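Local structure of 2-dehydro-3-deoxy-d-gluconate/2-dehydro-3-deoxy-phosphogluconate aldolase (Picrophilus torridus, 4UXD) at residues A135-H138 and Y139-I143. The protein is an aldolase of the dihydrodipicolinate synthetase family, built on a parallel beta/alpha barrel and assembled from four chains. Residues are numbered along the deposited sequence; the frame is centred on the assembly and turned at random.
Sequences AIYH and YYKEI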
ATOM      1  N   ALA A 135     -20.016   1.121  -8.656  1.00 24.66           N
ATOM      2  CA  ALA A 135     -20.693   0.168  -7.796  1.00 23.89           C
ATOM      3  C   ALA A 135     -21.184   0.859  -6.534  1.00 26.88           C
ATOM      4  O   ALA A 135     -22.314   0.632  -6.053  1.00 19.36           O
ATOM      5  CB  ALA A 135     -19.764  -0.974  -7.447  1.00 20.35           C
ATOM      6  N   ILE A 136     -20.318   1.707  -5.999  1.00 25.30           N
ATOM      7  CA  ILE A 136     -20.610   2.427  -4.775  1.00 22.87           C
ATOM      8  C   ILE A 136     -21.755   3.384  -5.035  1.00 27.40           C
ATOM      9  O   ILE A 136     -22.708   3.455  -4.253  1.00 21.97           O
ATOM     10  CB  ILE A 136     -19.369   3.177  -4.265  1.00 20.25           C
ATOM     11  CG1 ILE A 136     -18.397   2.180  -3.630  1.00 16.01           C
ATOM     12  CG2 ILE A 136     -19.753   4.281  -3.273  1.00 17.41           C
ATOM     13  CD1 ILE A 136     -16.982   2.696  -3.487  1.00 19.28           C
ATOM     14  N   TYR A 137     -21.669   4.109  -6.148  1.00 30.31           N
ATOM     15  CA  TYR A 137     -22.737   5.017  -6.535  1.00 26.42           C
ATOM     16  C   TYR A 137     -24.074   4.272  -6.636  1.00 22.31           C
ATOM     17  O   TYR A 137     -25.010   4.592  -5.914  1.00 22.06           O
ATOM     18  CB  TYR A 137     -22.415   5.701  -7.855  1.00 28.48           C
ATOM     19  CG  TYR A 137     -23.578   6.478  -8.375  1.00 38.35           C
ATOM     20  CD1 TYR A 137     -23.865   7.742  -7.881  1.00 44.82           C
ATOM     21  CD2 TYR A 137     -24.423   5.935  -9.331  1.00 46.20           C
ATOM     22  CE1 TYR A 137     -24.954   8.451  -8.336  1.00 49.82           C
ATOM     23  CE2 TYR A 137     -25.511   6.633  -9.791  1.00 47.83           C
ATOM     24  CZ  TYR A 137     -25.776   7.886  -9.290  1.00 54.32           C
ATOM     25  OH  TYR A 137     -26.857   8.592  -9.750  1.00 67.34           O
ATOM     26  N   HIS A 138     -24.144   3.266  -7.505  1.00 17.67           N
ATOM     27  CA  HIS A 138     -25.372   2.510  -7.702  1.00 31.30           C
ATOM     28  C   HIS A 138     -25.931   1.942  -6.377  1.00 30.60           C
ATOM     29  O   HIS A 138     -27.141   1.866  -6.170  1.00 26.99           O
ATOM     30  CB  HIS A 138     -25.138   1.385  -8.715  1.00 21.93           C
ATOM     31  CG  HIS A 138     -26.377   0.619  -9.055  1.00 35.81           C
ATOM     32  ND1 HIS A 138     -26.345  -0.674  -9.526  1.00 54.04           N
ATOM     33  CD2 HIS A 138     -27.685   0.963  -8.986  1.00 50.37           C
ATOM     34  CE1 HIS A 138     -27.582  -1.094  -9.735  1.00 56.55           C
ATOM     35  NE2 HIS A 138     -28.415  -0.122  -9.411  1.00 46.85           N
ATOM     36  N   TYR A 139     -25.048   1.581  -5.465  1.00 26.57           N
ATOM     37  CA  TYR A 139     -25.484   1.068  -4.177  1.00 26.79           C
ATOM     38  C   TYR A 139     -26.179   2.159  -3.320  1.00 28.41           C
ATOM     39  O   TYR A 139     -27.276   1.934  -2.793  1.00 20.49           O
ATOM     40  CB  TYR A 139     -24.280   0.479  -3.474  1.00 19.89           C
ATOM     41  CG  TYR A 139     -24.482   0.042  -2.065  1.00 23.88           C
ATOM     42  CD1 TYR A 139     -24.954  -1.226  -1.773  1.00 24.74           C
ATOM     43  CD2 TYR A 139     -24.145   0.885  -1.011  1.00 27.57           C
ATOM     44  CE1 TYR A 139     -25.109  -1.641  -0.468  1.00 23.34           C
ATOM     45  CE2 TYR A 139     -24.297   0.485   0.293  1.00 28.14           C
ATOM     46  CZ  TYR A 139     -24.781  -0.779   0.560  1.00 30.98           C
ATOM     47  OH  TYR A 139     -24.916  -1.175   1.865  1.00 36.71           O
ATOM     48  N   TYR A 140     -25.561   3.334  -3.204  1.00 20.95           N
ATOM     49  CA  TYR A 140     -26.207   4.472  -2.544  1.00 23.46           C
ATOM     50  C   TYR A 140     -27.467   4.911  -3.296  1.00 30.22           C
ATOM     51  O   TYR A 140     -28.446   5.350  -2.696  1.00 24.23           O
ATOM     52  CB  TYR A 140     -25.250   5.664  -2.423  1.00 19.92           C
ATOM     53  CG  TYR A 140     -24.310   5.589  -1.244  1.00 19.72           C
ATOM     54  CD1 TYR A 140     -24.661   6.114  -0.008  1.00 14.23           C
ATOM     55  CD2 TYR A 140     -23.070   4.982  -1.371  1.00 20.27           C
ATOM     56  CE1 TYR A 140     -23.802   6.045   1.061  1.00 20.10           C
ATOM     57  CE2 TYR A 140     -22.198   4.907  -0.311  1.00 22.85           C
ATOM     58  CZ  TYR A 140     -22.558   5.437   0.905  1.00 25.53           C
ATOM     59  OH  TYR A 140     -21.660   5.343   1.954  1.00 17.67           O
ATOM     60  N   LYS A 141     -27.431   4.791  -4.616  1.00 25.86           N
ATOM     61  CA  LYS A 141     -28.562   5.154  -5.453  1.00 29.22           C
ATOM     62  C   LYS A 141     -29.812   4.345  -5.081  1.00 37.26           C
ATOM     63  O   LYS A 141     -30.871   4.906  -4.772  1.00 28.51           O
ATOM     64  CB  LYS A 141     -28.195   4.937  -6.925  1.00 29.44           C
ATOM     65  CG  LYS A 141     -29.246   5.364  -7.936  1.00 46.08           C
ATOM     66  CD  LYS A 141     -28.557   5.882  -9.200  1.00 58.62           C
ATOM     67  CE  LYS A 141     -29.445   5.924 -10.446  1.00 59.23           C
ATOM     68  NZ  LYS A 141     -30.646   5.056 -10.375  1.00 66.91           N
ATOM     69  N   GLU A 142     -29.672   3.024  -5.103  1.00 28.58           N
ATOM     70  CA  GLU A 142     -30.783   2.131  -4.842  1.00 28.53           C
ATOM     71  C   GLU A 142     -31.349   2.378  -3.455  1.00 36.46           C
ATOM     72  O   GLU A 142     -32.558   2.298  -3.230  1.00 38.08           O
ATOM     73  CB  GLU A 142     -30.325   0.679  -4.968  1.00 36.15           C
ATOM     74  CG  GLU A 142     -31.432  -0.310  -5.280  1.00 51.77           C
ATOM     75  CD  GLU A 142     -31.436  -0.733  -6.742  1.00 71.81           C
ATOM     76  OE1 GLU A 142     -31.116   0.114  -7.609  1.00 73.06           O
ATOM     77  OE2 GLU A 142     -31.743  -1.916  -7.018  1.00 65.36           O
ATOM     78  N   ILE A 143     -30.455   2.686  -2.523  1.00 32.24           N
ATOM     79  CA  ILE A 143     -30.828   2.821  -1.130  1.00 33.41           C
ATOM     80  C   ILE A 143     -31.567   4.150  -0.898  1.00 38.11           C
ATOM     81  O   ILE A 143     -32.664   4.178  -0.328  1.00 31.51           O
ATOM     82  CB  ILE A 143     -29.578   2.711  -0.237  1.00 29.05           C
ATOM     83  CG1 ILE A 143     -29.074   1.273  -0.228  1.00 29.01           C
ATOM     84  CG2 ILE A 143     -29.872   3.121   1.183  1.00 27.62           C
ATOM     85  CD1 ILE A 143     -27.642   1.101   0.266  1.00 20.31           C
TER
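Lys141 CB sits high over one face of the Tyr137 ring, near the rim, 4.3 Å above its plane. The two side chains cross, and Lys141 CD comes in obliquely at the phenol end, 3.2 Å from Tyr137 CE2. Ile136 O lies at the edge of the Tyr140 ring, in its plane, 3.3 Å from Tyr140 CD2. Ile136 and Tyr140 run side by side, and Ile136 CG2 packs 3.9 Å from Tyr140 CD2. With chi1 at -75°, CG2 takes the position anti to the backbone N, and this methyl is the branch that meets the Tyr140 ring. The Tyr139 ring has Ile143 CD1 on one face, near its rim. The His138 ring and the Glu142 carboxylate point the same way, with planes 82° apart. Their bond is weak: His138 NE2 gives its N-H to Glu142 OE1 at 3.3 Å and a bent 129°.

Four i to i+4 backbone bonds join 135-138 to 139-143, and a fifth runs from Ile143 N to Tyr139 O. The shortest is Lys141 N to Tyr137 O, 2.8 Å. Helix 133-144 is the crossover of a beta-alpha-beta unit between strands 120-123 and 150-155. Tyr139 OH bonds to Ser100 O and Tyr140 OH to Leu123 O, so both buried phenols are satisfied by backbone carbonyls. Pro288 of the second subunit packs on His138 and Glu142.

The chemistry thus differs around the helix. Aromatic contacts and bonded hydroxyls tie the buried side to the barrel. The partly exposed side has a loose histidine-carboxylate pair at the subunit interface. The acid might favour a protonated imidazole, but Lys141 NZ, 5.7 Å from His138 NE2, would oppose it; the charge is not seen.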